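Local coordinates for CELL division control protein 6 (Pyrobaculum aerophilum, PDB 1FNN) that binds and probably hydrolyses ATP as an AAA+ protein of the Cdc6/Cdc18 family, and is thought to take part in regulating DNA replication, at residues H21-L32 with Y186-Q197; L49-K57 with D234-L242. All blocks are in the same frame, centred on the assembly; numbering follows the deposited sequence.

Contact 1: residues H21-L32 with Y186-Q197. With ADP (adenosine-5'-diphosphate), chain D.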
loop_
_atom_site.group_PDB
_atom_site.type_symbol
_atom_site.label_atom_id
_atom_site.label_comp_id
_atom_site.label_asym_id
_atom_site.label_seq_id
_atom_site.Cartn_x
_atom_site.Cartn_y
_atom_site.Cartn_z
ATOM N N HIS A 21 -2.501 -13.076 -1.963
ATOM C CA HIS A 21 -3.458 -12.228 -2.663
ATOM C C HIS A 21 -2.879 -11.625 -3.923
ATOM O O HIS A 21 -3.575 -10.856 -4.590
ATOM C CB HIS A 21 -4.115 -11.192 -1.711
ATOM C CG HIS A 21 -4.705 -11.947 -0.533
ATOM N ND1 HIS A 21 -5.797 -12.786 -0.610
ATOM C CD2 HIS A 21 -4.295 -11.950 0.766
ATOM C CE1 HIS A 21 -6.032 -13.273 0.597
ATOM N NE2 HIS A 21 -5.133 -12.787 1.474
ATOM N N ARG A 22 -1.644 -11.989 -4.326
ATOM C CA ARG A 22 -1.104 -11.470 -5.591
ATOM C C ARG A 22 -0.719 -12.614 -6.514
ATOM O O ARG A 22 0.005 -12.441 -7.503
ATOM C CB ARG A 22 0.118 -10.570 -5.365
ATOM C CG ARG A 22 -0.221 -9.211 -4.712
ATOM C CD ARG A 22 -1.072 -8.443 -5.677
ATOM N NE ARG A 22 -1.693 -7.188 -5.369
ATOM C CZ ARG A 22 -3.000 -7.041 -5.140
ATOM N NH1 ARG A 22 -3.803 -8.092 -5.186
ATOM N NH2 ARG A 22 -3.458 -5.833 -4.870
ATOM N N GLU A 23 -1.224 -13.804 -6.216
ATOM C CA GLU A 23 -0.965 -14.995 -7.025
ATOM C C GLU A 23 -1.435 -14.795 -8.455
ATOM O O GLU A 23 -0.680 -15.103 -9.395
ATOM C CB GLU A 23 -1.607 -16.271 -6.468
ATOM C CG GLU A 23 -1.040 -16.726 -5.136
ATOM C CD GLU A 23 -1.734 -16.151 -3.916
ATOM O OE1 GLU A 23 -2.547 -15.203 -4.028
ATOM O OE2 GLU A 23 -1.468 -16.658 -2.807
ATOM N N GLN A 24 -2.552 -14.107 -8.636
ATOM C CA GLN A 24 -3.100 -13.858 -9.959
ATOM C C GLN A 24 -2.270 -12.903 -10.779
ATOM O O GLN A 24 -1.978 -13.158 -11.963
ATOM C CB GLN A 24 -4.564 -13.390 -9.871
ATOM C CG GLN A 24 -5.196 -13.159 -11.232
ATOM C CD GLN A 24 -6.718 -13.180 -11.176
ATOM O OE1 GLN A 24 -7.327 -13.543 -10.165
ATOM N NE2 GLN A 24 -7.370 -12.786 -12.271
ATOM N N GLN A 25 -1.847 -11.775 -10.177
ATOM C CA GLN A 25 -1.020 -10.810 -10.894
ATOM C C GLN A 25 0.365 -11.378 -11.259
ATOM O O GLN A 25 0.906 -11.084 -12.348
ATOM C CB GLN A 25 -0.780 -9.555 -10.024
ATOM C CG GLN A 25 -2.053 -8.701 -9.847
ATOM C CD GLN A 25 -3.013 -9.222 -8.805
ATOM O OE1 GLN A 25 -2.812 -10.241 -8.170
ATOM N NE2 GLN A 25 -4.141 -8.516 -8.585
ATOM N N LEU A 26 0.892 -12.203 -10.383
ATOM C CA LEU A 26 2.204 -12.805 -10.626
ATOM C C LEU A 26 2.129 -13.849 -11.754
ATOM O O LEU A 26 2.911 -13.859 -12.711
ATOM C CB LEU A 26 2.715 -13.448 -9.358
ATOM C CG LEU A 26 4.147 -14.033 -9.498
ATOM C CD1 LEU A 26 5.130 -12.886 -9.704
ATOM C CD2 LEU A 26 4.515 -14.867 -8.280
ATOM N N GLN A 27 1.022 -14.605 -11.726
ATOM C CA GLN A 27 0.714 -15.529 -12.803
ATOM C C GLN A 27 0.581 -14.816 -14.146
ATOM O O GLN A 27 1.091 -15.364 -15.152
ATOM C CB GLN A 27 -0.510 -16.405 -12.526
ATOM C CG GLN A 27 -0.839 -17.278 -13.748
ATOM C CD GLN A 27 -2.185 -17.967 -13.657
ATOM O OE1 GLN A 27 -3.189 -17.445 -14.161
ATOM N NE2 GLN A 27 -2.194 -19.132 -13.018
ATOM N N GLN A 28 -0.135 -13.700 -14.208
ATOM C CA GLN A 28 -0.327 -12.912 -15.394
ATOM C C GLN A 28 1.004 -12.422 -15.961
ATOM O O GLN A 28 1.195 -12.222 -17.168
ATOM C CB GLN A 28 -1.261 -11.692 -15.151
ATOM C CG GLN A 28 -2.750 -12.095 -15.128
ATOM C CD GLN A 28 -3.631 -10.969 -14.570
ATOM O OE1 GLN A 28 -3.943 -9.965 -15.201
ATOM N NE2 GLN A 28 -4.076 -11.096 -13.321
ATOM N N LEU A 29 1.856 -11.940 -15.053
ATOM C CA LEU A 29 3.183 -11.486 -15.390
ATOM C C LEU A 29 3.973 -12.671 -15.942
ATOM O O LEU A 29 4.744 -12.511 -16.894
ATOM C CB LEU A 29 3.915 -10.928 -14.171
ATOM C CG LEU A 29 3.903 -9.412 -13.950
ATOM C CD1 LEU A 29 4.772 -9.072 -12.732
ATOM C CD2 LEU A 29 4.391 -8.631 -15.161
ATOM N N ASP A 30 3.878 -13.806 -15.271
ATOM C CA ASP A 30 4.576 -15.001 -15.750
ATOM C C ASP A 30 4.177 -15.365 -17.179
ATOM O O ASP A 30 4.957 -15.645 -18.113
ATOM C CB ASP A 30 4.300 -16.154 -14.787
ATOM C CG ASP A 30 5.203 -17.331 -15.184
ATOM O OD1 ASP A 30 6.404 -17.361 -14.919
ATOM O OD2 ASP A 30 4.714 -18.287 -15.806
ATOM N N ILE A 31 2.858 -15.302 -17.417
ATOM C CA ILE A 31 2.293 -15.595 -18.735
ATOM C C ILE A 31 2.816 -14.582 -19.722
ATOM O O ILE A 31 3.220 -14.961 -20.837
ATOM C CB ILE A 31 0.751 -15.599 -18.666
ATOM C CG1 ILE A 31 0.249 -16.912 -17.971
ATOM C CG2 ILE A 31 0.141 -15.444 -20.049
ATOM C CD1 ILE A 31 -1.213 -16.685 -17.554
ATOM N N LEU A 32 2.868 -13.270 -19.385
ATOM C CA LEU A 32 3.357 -12.338 -20.373
ATOM C C LEU A 32 4.879 -12.511 -20.645
ATOM O O LEU A 32 5.375 -12.230 -21.736
ATOM C CB LEU A 32 3.081 -10.878 -19.991
ATOM C CG LEU A 32 1.560 -10.577 -19.856
ATOM C CD1 LEU A 32 1.289 -9.144 -19.420
ATOM C CD2 LEU A 32 0.833 -10.833 -21.176
ATOM N N TYR A 186 -2.509 -5.449 -22.326
ATOM C CA TYR A 186 -1.605 -6.239 -21.496
ATOM C C TYR A 186 -1.639 -5.458 -20.167
ATOM O O TYR A 186 -0.664 -4.794 -19.855
ATOM C CB TYR A 186 -0.209 -6.446 -22.070
ATOM C CG TYR A 186 -0.184 -7.108 -23.433
ATOM C CD1 TYR A 186 0.189 -6.424 -24.580
ATOM C CD2 TYR A 186 -0.545 -8.448 -23.558
ATOM C CE1 TYR A 186 0.207 -7.047 -25.829
ATOM C CE2 TYR A 186 -0.537 -9.094 -24.785
ATOM C CZ TYR A 186 -0.158 -8.378 -25.909
ATOM O OH TYR A 186 -0.160 -9.045 -27.109
ATOM N N VAL A 187 -2.794 -5.345 -19.525
ATOM C CA VAL A 187 -2.926 -4.522 -18.325
ATOM C C VAL A 187 -3.206 -5.400 -17.134
ATOM O O VAL A 187 -4.117 -6.223 -17.168
ATOM C CB VAL A 187 -4.022 -3.441 -18.403
ATOM C CG1 VAL A 187 -4.285 -2.826 -17.031
ATOM C CG2 VAL A 187 -3.629 -2.355 -19.396
ATOM N N ILE A 188 -2.347 -5.286 -16.118
ATOM C CA ILE A 188 -2.548 -6.116 -14.928
ATOM C C ILE A 188 -2.924 -5.159 -13.785
ATOM O O ILE A 188 -2.207 -4.161 -13.587
ATOM C CB ILE A 188 -1.246 -6.868 -14.590
ATOM C CG1 ILE A 188 -0.788 -7.776 -15.753
ATOM C CG2 ILE A 188 -1.471 -7.700 -13.324
ATOM C CD1 ILE A 188 0.574 -8.435 -15.420
ATOM N N ARG A 189 -4.062 -5.402 -13.152
ATOM C CA ARG A 189 -4.617 -4.491 -12.177
ATOM C C ARG A 189 -4.430 -5.038 -10.773
ATOM O O ARG A 189 -4.500 -6.221 -10.543
ATOM C CB ARG A 189 -6.156 -4.294 -12.387
ATOM C CG ARG A 189 -6.397 -3.693 -13.781
ATOM C CD ARG A 189 -7.836 -3.218 -14.029
ATOM N NE ARG A 189 -7.900 -2.590 -15.349
ATOM C CZ ARG A 189 -7.712 -1.292 -15.553
ATOM N NH1 ARG A 189 -7.449 -0.478 -14.535
ATOM N NH2 ARG A 189 -7.788 -0.807 -16.787
ATOM N N PHE A 190 -4.053 -4.140 -9.870
ATOM C CA PHE A 190 -3.763 -4.472 -8.480
ATOM C C PHE A 190 -4.778 -3.654 -7.646
ATOM O O PHE A 190 -4.641 -2.426 -7.637
ATOM C CB PHE A 190 -2.348 -3.969 -8.130
ATOM C CG PHE A 190 -1.270 -4.709 -8.888
ATOM C CD1 PHE A 190 -1.123 -4.580 -10.273
ATOM C CD2 PHE A 190 -0.413 -5.532 -8.166
ATOM C CE1 PHE A 190 -0.103 -5.292 -10.921
ATOM C CE2 PHE A 190 0.598 -6.234 -8.803
ATOM C CZ PHE A 190 0.719 -6.094 -10.170
ATOM N N SER A 191 -5.801 -4.319 -7.155
ATOM C CA SER A 191 -6.863 -3.554 -6.465
ATOM C C SER A 191 -6.509 -3.352 -4.999
ATOM O O SER A 191 -5.558 -3.955 -4.505
ATOM C CB SER A 191 -8.158 -4.362 -6.584
ATOM O OG SER A 191 -8.019 -5.397 -5.621
ATOM N N PRO A 192 -7.067 -2.303 -4.397
ATOM C CA PRO A 192 -6.776 -1.964 -3.011
ATOM C C PRO A 192 -6.951 -3.236 -2.198
ATOM O O PRO A 192 -7.859 -4.016 -2.522
ATOM C CB PRO A 192 -7.819 -0.893 -2.682
ATOM C CG PRO A 192 -8.089 -0.254 -4.024
ATOM C CD PRO A 192 -8.167 -1.454 -4.965
ATOM N N TYR A 193 -6.066 -3.492 -1.231
ATOM C CA TYR A 193 -6.264 -4.702 -0.450
ATOM C C TYR A 193 -7.456 -4.501 0.520
ATOM O O TYR A 193 -7.597 -3.426 1.116
ATOM C CB TYR A 193 -5.063 -5.042 0.413
ATOM C CG TYR A 193 -3.835 -5.481 -0.378
ATOM C CD1 TYR A 193 -2.707 -4.683 -0.508
ATOM C CD2 TYR A 193 -3.834 -6.732 -0.991
ATOM C CE1 TYR A 193 -1.580 -5.098 -1.229
ATOM C CE2 TYR A 193 -2.735 -7.170 -1.712
ATOM C CZ TYR A 193 -1.626 -6.341 -1.819
ATOM O OH TYR A 193 -0.555 -6.831 -2.557
ATOM N N THR A 194 -8.128 -5.605 0.779
ATOM C CA THR A 194 -9.227 -5.547 1.739
ATOM C C THR A 194 -8.622 -5.727 3.130
ATOM O O THR A 194 -7.431 -6.069 3.323
ATOM C CB THR A 194 -10.214 -6.700 1.490
ATOM O OG1 THR A 194 -9.467 -7.901 1.710
ATOM C CG2 THR A 194 -10.795 -6.740 0.087
ATOM N N LYS A 195 -9.528 -5.711 4.114
ATOM C CA LYS A 195 -9.074 -5.856 5.485
ATOM C C LYS A 195 -8.507 -7.219 5.754
ATOM O O LYS A 195 -7.566 -7.356 6.564
ATOM C CB LYS A 195 -10.239 -5.545 6.453
ATOM C CG LYS A 195 -10.560 -4.062 6.371
ATOM C CD LYS A 195 -11.861 -3.726 7.160
ATOM C CE LYS A 195 -11.932 -2.195 7.163
ATOM N NZ LYS A 195 -12.933 -1.655 8.129
ATOM N N ASP A 196 -9.187 -8.262 5.277
ATOM C CA ASP A 196 -8.689 -9.603 5.503
ATOM C C ASP A 196 -7.330 -9.779 4.762
ATOM O O ASP A 196 -6.466 -10.430 5.319
ATOM C CB ASP A 196 -9.703 -10.631 5.001
ATOM C CG ASP A 196 -11.053 -10.212 5.607
ATOM O OD1 ASP A 196 -11.761 -9.421 4.923
ATOM O OD2 ASP A 196 -11.304 -10.698 6.725
ATOM N N GLN A 197 -7.178 -9.211 3.589
ATOM C CA GLN A 197 -5.903 -9.396 2.852
ATOM C C GLN A 197 -4.789 -8.671 3.573
ATOM O O GLN A 197 -3.650 -9.176 3.675
ATOM C CB GLN A 197 -6.115 -8.847 1.433
ATOM C CG GLN A 197 -7.119 -9.715 0.658
ATOM C CD GLN A 197 -7.497 -9.098 -0.654
ATOM O OE1 GLN A 197 -7.372 -7.901 -0.966
ATOM N NE2 GLN A 197 -8.005 -9.985 -1.508
HETATM P PB ADP D . 3.363 -0.467 -4.837
HETATM O O1B ADP D . 4.441 -0.357 -5.907
HETATM O O2B ADP D . 2.137 -1.009 -5.313
HETATM O O3B ADP D . 3.223 0.925 -4.424
HETATM P PA ADP D . 4.721 -2.172 -3.015
HETATM O O1A ADP D . 5.113 -3.211 -3.983
HETATM O O2A ADP D . 5.862 -1.330 -2.637
HETATM O O3A ADP D . 3.565 -1.329 -3.571
HETATM O "O5'" ADP D . 4.169 -2.829 -1.619
HETATM C "C5'" ADP D . 4.100 -1.943 -0.516
HETATM C "C4'" ADP D . 4.627 -2.730 0.701
HETATM O "O4'" ADP D . 3.773 -3.832 0.912
HETATM C "C3'" ADP D . 6.018 -3.323 0.521
HETATM O "O3'" ADP D . 6.642 -3.374 1.793
HETATM C "C2'" ADP D . 5.659 -4.652 -0.051
HETATM O "O2'" ADP D . 6.689 -5.624 0.138
HETATM C "C1'" ADP D . 4.450 -5.028 0.816
HETATM N N9 ADP D . 3.618 -5.871 0.050
HETATM C C8 ADP D . 2.725 -5.466 -0.907
HETATM N N7 ADP D . 1.889 -6.382 -1.296
HETATM C C5 ADP D . 2.264 -7.475 -0.533
HETATM C C6 ADP D . 1.779 -8.792 -0.486
HETATM N N6 ADP D . 0.795 -9.191 -1.275
HETATM N N1 ADP D . 2.367 -9.653 0.349
HETATM C C2 ADP D . 3.374 -9.236 1.093
HETATM N N3 ADP D . 3.934 -8.029 1.151
HETATM C C4 ADP D . 3.311 -7.181 0.288
#
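Arg22 and Gln25 both set CG opposite their own carbonyl carbon (chi1 -70° in each) and then bend at chi2, which turns their polar ends onto residues 189-193. The guanidinium of Arg22 lies over one face of the Tyr193 ring, the two planes only 21° apart, with Arg22 CZ 3.4 Å from Tyr193 CE2. In its own plane, Arg22 NH2 donates to Ser191 O at 2.8 Å, while NH1 turns back to the carbonyl of His21 and NE is bonded to Thr55 O. With all three nitrogens engaged, the group is fixed against rotation. Tyr193 OH, 3.1 Å from Arg22 NE at an angle too poor for a bond, accepts instead from ADP N6 at 3.0 Å, so this layer of groups borders the adenine site.

Gln25 uses its amide and its chain separately. Gln25 NE2 reaches Arg189 O at 3.0 Å in a nearly straight bond, whereas CG sits over the centre of the Phe190 ring, a CH-pi contact 3.8 Å from the centroid. A second CH-pi pair places Gln197 CG 3.4 Å from the His21 ring centroid; His21 NE2 is held by Asp200. Farther along, Ile188 CD1 fits among Gln28 CB, Leu29 CG and Leu32 CD1, and Leu32 CD2 touches Tyr186.

The 23-32 part of helix 23-38 runs antiparallel to strand 187-189 (166° between the segment axes), an edge strand of the parallel sheet. Strand 46-50 pairs with that strand on its inner side, and helix 57-68 meets Arg22, Leu26 and Phe190.

Contact 2: residues L49-K57 with D234-L242. With ADP (adenosine-5'-diphosphate), chain D.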
loop_
_atom_site.group_PDB
_atom_site.type_symbol
_atom_site.label_atom_id
_atom_site.label_comp_id
_atom_site.label_asym_id
_atom_site.label_seq_id
_atom_site.Cartn_x
_atom_site.Cartn_y
_atom_site.Cartn_z
ATOM N N LEU A 49 1.180 -2.224 -15.327
ATOM C CA LEU A 49 0.668 -2.593 -14.015
ATOM C C LEU A 49 -0.045 -1.365 -13.417
ATOM O O LEU A 49 0.578 -0.289 -13.393
ATOM C CB LEU A 49 1.813 -3.011 -13.075
ATOM C CG LEU A 49 2.821 -4.057 -13.601
ATOM C CD1 LEU A 49 3.737 -4.476 -12.447
ATOM C CD2 LEU A 49 2.183 -5.289 -14.240
ATOM N N LEU A 50 -1.312 -1.497 -13.023
ATOM C CA LEU A 50 -2.040 -0.297 -12.546
ATOM C C LEU A 50 -2.667 -0.588 -11.198
ATOM O O LEU A 50 -3.274 -1.629 -10.944
ATOM C CB LEU A 50 -3.166 0.098 -13.525
ATOM C CG LEU A 50 -2.765 0.433 -14.954
ATOM C CD1 LEU A 50 -4.003 0.721 -15.832
ATOM C CD2 LEU A 50 -1.841 1.658 -14.979
ATOM N N GLY A 51 -2.551 0.403 -10.303
ATOM C CA GLY A 51 -3.105 0.237 -8.965
ATOM C C GLY A 51 -2.634 1.399 -8.106
ATOM O O GLY A 51 -1.564 1.961 -8.404
ATOM N N ARG A 52 -3.392 1.661 -7.033
ATOM C CA ARG A 52 -2.980 2.794 -6.174
ATOM C C ARG A 52 -1.689 2.430 -5.423
ATOM O O ARG A 52 -1.252 1.277 -5.381
ATOM C CB ARG A 52 -4.089 3.119 -5.167
ATOM C CG ARG A 52 -4.445 2.005 -4.198
ATOM C CD ARG A 52 -4.545 2.483 -2.754
ATOM N NE ARG A 52 -3.453 3.400 -2.382
ATOM C CZ ARG A 52 -3.407 4.088 -1.260
ATOM N NH1 ARG A 52 -4.434 3.924 -0.420
ATOM N NH2 ARG A 52 -2.424 4.912 -0.927
ATOM N N PRO A 53 -1.168 3.385 -4.667
ATOM C CA PRO A 53 0.041 3.161 -3.874
ATOM C C PRO A 53 -0.177 2.065 -2.859
ATOM O O PRO A 53 -1.238 1.883 -2.245
ATOM C CB PRO A 53 0.355 4.507 -3.238
ATOM C CG PRO A 53 -0.313 5.501 -4.136
ATOM C CD PRO A 53 -1.571 4.816 -4.618
ATOM N N GLY A 54 0.822 1.169 -2.804
ATOM C CA GLY A 54 0.811 0.158 -1.763
ATOM C C GLY A 54 0.037 -1.098 -2.109
ATOM O O GLY A 54 -0.180 -1.903 -1.192
ATOM N N THR A 55 -0.313 -1.246 -3.378
ATOM C CA THR A 55 -1.061 -2.445 -3.790
ATOM C C THR A 55 -0.097 -3.531 -4.306
ATOM O O THR A 55 -0.591 -4.572 -4.736
ATOM C CB THR A 55 -2.091 -2.118 -4.868
ATOM O OG1 THR A 55 -1.552 -1.349 -5.970
ATOM C CG2 THR A 55 -3.212 -1.254 -4.244
ATOM N N GLY A 56 1.209 -3.465 -4.019
ATOM C CA GLY A 56 2.110 -4.580 -4.382
ATOM C C GLY A 56 2.605 -4.601 -5.830
ATOM O O GLY A 56 3.094 -5.644 -6.313
ATOM N N LYS A 57 2.547 -3.505 -6.558
ATOM C CA LYS A 57 2.992 -3.511 -7.953
ATOM C C LYS A 57 4.513 -3.789 -8.018
ATOM O O LYS A 57 4.944 -4.719 -8.667
ATOM C CB LYS A 57 2.598 -2.220 -8.645
ATOM C CG LYS A 57 1.079 -1.870 -8.583
ATOM C CD LYS A 57 0.782 -0.570 -9.313
ATOM C CE LYS A 57 1.493 0.662 -8.721
ATOM N NZ LYS A 57 0.940 0.924 -7.360
ATOM N N ASP A 234 -13.002 1.985 -2.843
ATOM C CA ASP A 234 -12.421 2.709 -1.720
ATOM C C ASP A 234 -10.903 2.729 -1.839
ATOM O O ASP A 234 -10.092 2.334 -1.002
ATOM C CB ASP A 234 -12.927 2.077 -0.424
ATOM C CG ASP A 234 -12.459 2.793 0.825
ATOM O OD1 ASP A 234 -11.835 3.873 0.694
ATOM O OD2 ASP A 234 -12.723 2.265 1.928
ATOM N N THR A 235 -10.442 3.408 -2.879
ATOM C CA THR A 235 -9.098 3.583 -3.346
ATOM C C THR A 235 -8.264 4.535 -2.506
ATOM O O THR A 235 -7.107 4.777 -2.872
ATOM C CB THR A 235 -9.125 4.101 -4.809
ATOM O OG1 THR A 235 -9.892 3.196 -5.616
ATOM C CG2 THR A 235 -7.714 4.220 -5.366
ATOM N N ASN A 236 -8.810 5.067 -1.417
ATOM C CA ASN A 236 -7.997 5.862 -0.498
ATOM C C ASN A 236 -7.497 4.998 0.657
ATOM O O ASN A 236 -6.730 5.431 1.504
ATOM C CB ASN A 236 -8.708 7.134 -0.052
ATOM C CG ASN A 236 -8.476 8.296 -1.014
ATOM O OD1 ASN A 236 -7.423 8.438 -1.653
ATOM N ND2 ASN A 236 -9.479 9.162 -1.132
ATOM N N ARG A 237 -7.874 3.735 0.672
ATOM C CA ARG A 237 -7.426 2.727 1.614
ATOM C C ARG A 237 -6.848 1.533 0.837
ATOM O O ARG A 237 -6.702 1.613 -0.391
ATOM C CB ARG A 237 -8.573 2.301 2.530
ATOM C CG ARG A 237 -8.518 3.103 3.829
ATOM C CD ARG A 237 -9.530 2.613 4.851
ATOM N NE ARG A 237 -10.568 3.620 5.055
ATOM C CZ ARG A 237 -10.417 4.669 5.855
ATOM N NH1 ARG A 237 -9.279 4.833 6.516
ATOM N NH2 ARG A 237 -11.386 5.561 6.010
ATOM N N GLY A 238 -6.468 0.486 1.543
ATOM C CA GLY A 238 -5.970 -0.730 0.927
ATOM C C GLY A 238 -4.452 -0.719 0.719
ATOM O O GLY A 238 -3.983 -1.397 -0.187
ATOM N N ASP A 239 -3.746 0.216 1.324
ATOM C CA ASP A 239 -2.306 0.391 1.160
ATOM C C ASP A 239 -1.494 -0.472 2.109
ATOM O O ASP A 239 -1.479 -0.281 3.335
ATOM C CB ASP A 239 -2.007 1.883 1.373
ATOM C CG ASP A 239 -0.561 2.269 1.160
ATOM O OD1 ASP A 239 0.334 1.409 1.362
ATOM O OD2 ASP A 239 -0.315 3.427 0.792
ATOM N N ALA A 240 -0.808 -1.509 1.589
ATOM C CA ALA A 240 -0.047 -2.416 2.430
ATOM C C ALA A 240 1.213 -1.775 2.997
ATOM O O ALA A 240 1.691 -2.159 4.075
ATOM C CB ALA A 240 0.341 -3.669 1.647
ATOM N N ARG A 241 1.746 -0.786 2.312
ATOM C CA ARG A 241 2.925 -0.103 2.866
ATOM C C ARG A 241 2.566 0.502 4.217
ATOM O O ARG A 241 3.302 0.541 5.219
ATOM C CB ARG A 241 3.397 0.966 1.877
ATOM C CG ARG A 241 4.737 1.562 2.306
ATOM C CD ARG A 241 5.084 2.858 1.631
ATOM N NE ARG A 241 4.172 3.946 1.912
ATOM C CZ ARG A 241 3.882 4.587 3.031
ATOM N NH1 ARG A 241 4.423 4.329 4.221
ATOM N NH2 ARG A 241 2.979 5.560 2.951
ATOM N N LEU A 242 1.470 1.280 4.175
ATOM C CA LEU A 242 0.986 1.957 5.393
ATOM C C LEU A 242 0.718 0.955 6.479
ATOM O O LEU A 242 1.076 1.234 7.621
ATOM C CB LEU A 242 -0.327 2.687 5.009
ATOM C CG LEU A 242 -1.043 3.429 6.133
ATOM C CD1 LEU A 242 -0.144 4.517 6.688
ATOM C CD2 LEU A 242 -2.384 3.985 5.577
HETATM P PB ADP D . 3.363 -0.467 -4.837
HETATM O O1B ADP D . 4.441 -0.357 -5.907
HETATM O O2B ADP D . 2.137 -1.009 -5.313
HETATM O O3B ADP D . 3.223 0.925 -4.424
HETATM P PA ADP D . 4.721 -2.172 -3.015
HETATM O O1A ADP D . 5.113 -3.211 -3.983
HETATM O O2A ADP D . 5.862 -1.330 -2.637
HETATM O O3A ADP D . 3.565 -1.329 -3.571
HETATM O "O5'" ADP D . 4.169 -2.829 -1.619
HETATM C "C5'" ADP D . 4.100 -1.943 -0.516
HETATM C "C4'" ADP D . 4.627 -2.730 0.701
HETATM O "O4'" ADP D . 3.773 -3.832 0.912
HETATM C "C3'" ADP D . 6.018 -3.323 0.521
HETATM O "O3'" ADP D . 6.642 -3.374 1.793
HETATM C "C2'" ADP D . 5.659 -4.652 -0.051
HETATM O "O2'" ADP D . 6.689 -5.624 0.138
HETATM C "C1'" ADP D . 4.450 -5.028 0.816
HETATM N N9 ADP D . 3.618 -5.871 0.050
HETATM C C8 ADP D . 2.725 -5.466 -0.907
HETATM N N7 ADP D . 1.889 -6.382 -1.296
HETATM C C5 ADP D . 2.264 -7.475 -0.533
HETATM C C6 ADP D . 1.779 -8.792 -0.486
HETATM N N6 ADP D . 0.795 -9.191 -1.275
HETATM N N1 ADP D . 2.367 -9.653 0.349
HETATM C C2 ADP D . 3.374 -9.236 1.093
HETATM N N3 ADP D . 3.934 -8.029 1.151
HETATM C C4 ADP D . 3.311 -7.181 0.288
#
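Arg52 passes alongside Thr235 and ends over Asp239. Its CB lies 3.8 Å from Thr235 CG2, the two side chains sliding past each other in opposite directions. CG stays beside the same threonine, and Arg52 CD is 3.3 Å from Arg237 O. NE comes close to Pro53 O, at an angle too poor for a hydrogen bond. Bends at chi2 (133°) and chi3 carry the guanidinium over Asp239, whose CB lies over one of its faces. Arg52 NH1 donates a weak hydrogen bond to Arg237 O at 3.2 Å. Arg52 NH2 ends 3.1 Å from Asp239 OD2, but that oxygen stands well out of the guanidinium plane, so the salt bridge rests on charge without a directed N-H. Residues 234-236 are poorly ordered, so the Thr235 end is the less certain part.

Asp239 divides its carboxylate: OD1 caps helix 240-256, accepting from Leu242 N at 3.0 Å and weakly from Arg241 N, while OD2 faces Arg52. Asp239 OD1 also lies 3.4 Å from Gly54 CA, a close approach that the bare CA permits. The firm link between the backbones is Ala240 N to Gly54 O, 2.9 Å.

Gly54 N in turn donates to ADP O3B at 2.9 Å, and Lys57 grips O2B through both N and NZ. Ala240 CB and Arg241 approach the ribose from the other segment. A strand, a glycine-rich loop and a following helix whose amides wrap a phosphate make up the P-loop (Walker A motif); here it meets the first turn of a lid helix, as in AAA+ ATPases that bind nucleotide between these two parts.

How the contacts relate
Both contacts border the same ADP, and their segments alternate along the chain. Strands 187-189 and 46-50 are sheet neighbours, joined by probable backbone hydrogen bonds such as Phe190 N to Leu50 O (2.8 Å). Tyr193 CE1 also packs 3.5 Å from Gly54 O. Contact 1 is the larger, burying 703 Å² against 345 Å², and mixes apolar helix-on-sheet packing with flat groups laid face to face near the base. Contact 2 lies nearer the chain centre (about 4 Å, against 13 Å, centre to centre). Both are partly buried, but contact 2 is the more open, with four of eleven touching residues exposed against two of fourteen; it is chiefly polar, with backbone bonding and charge beside the phosphates and ribose.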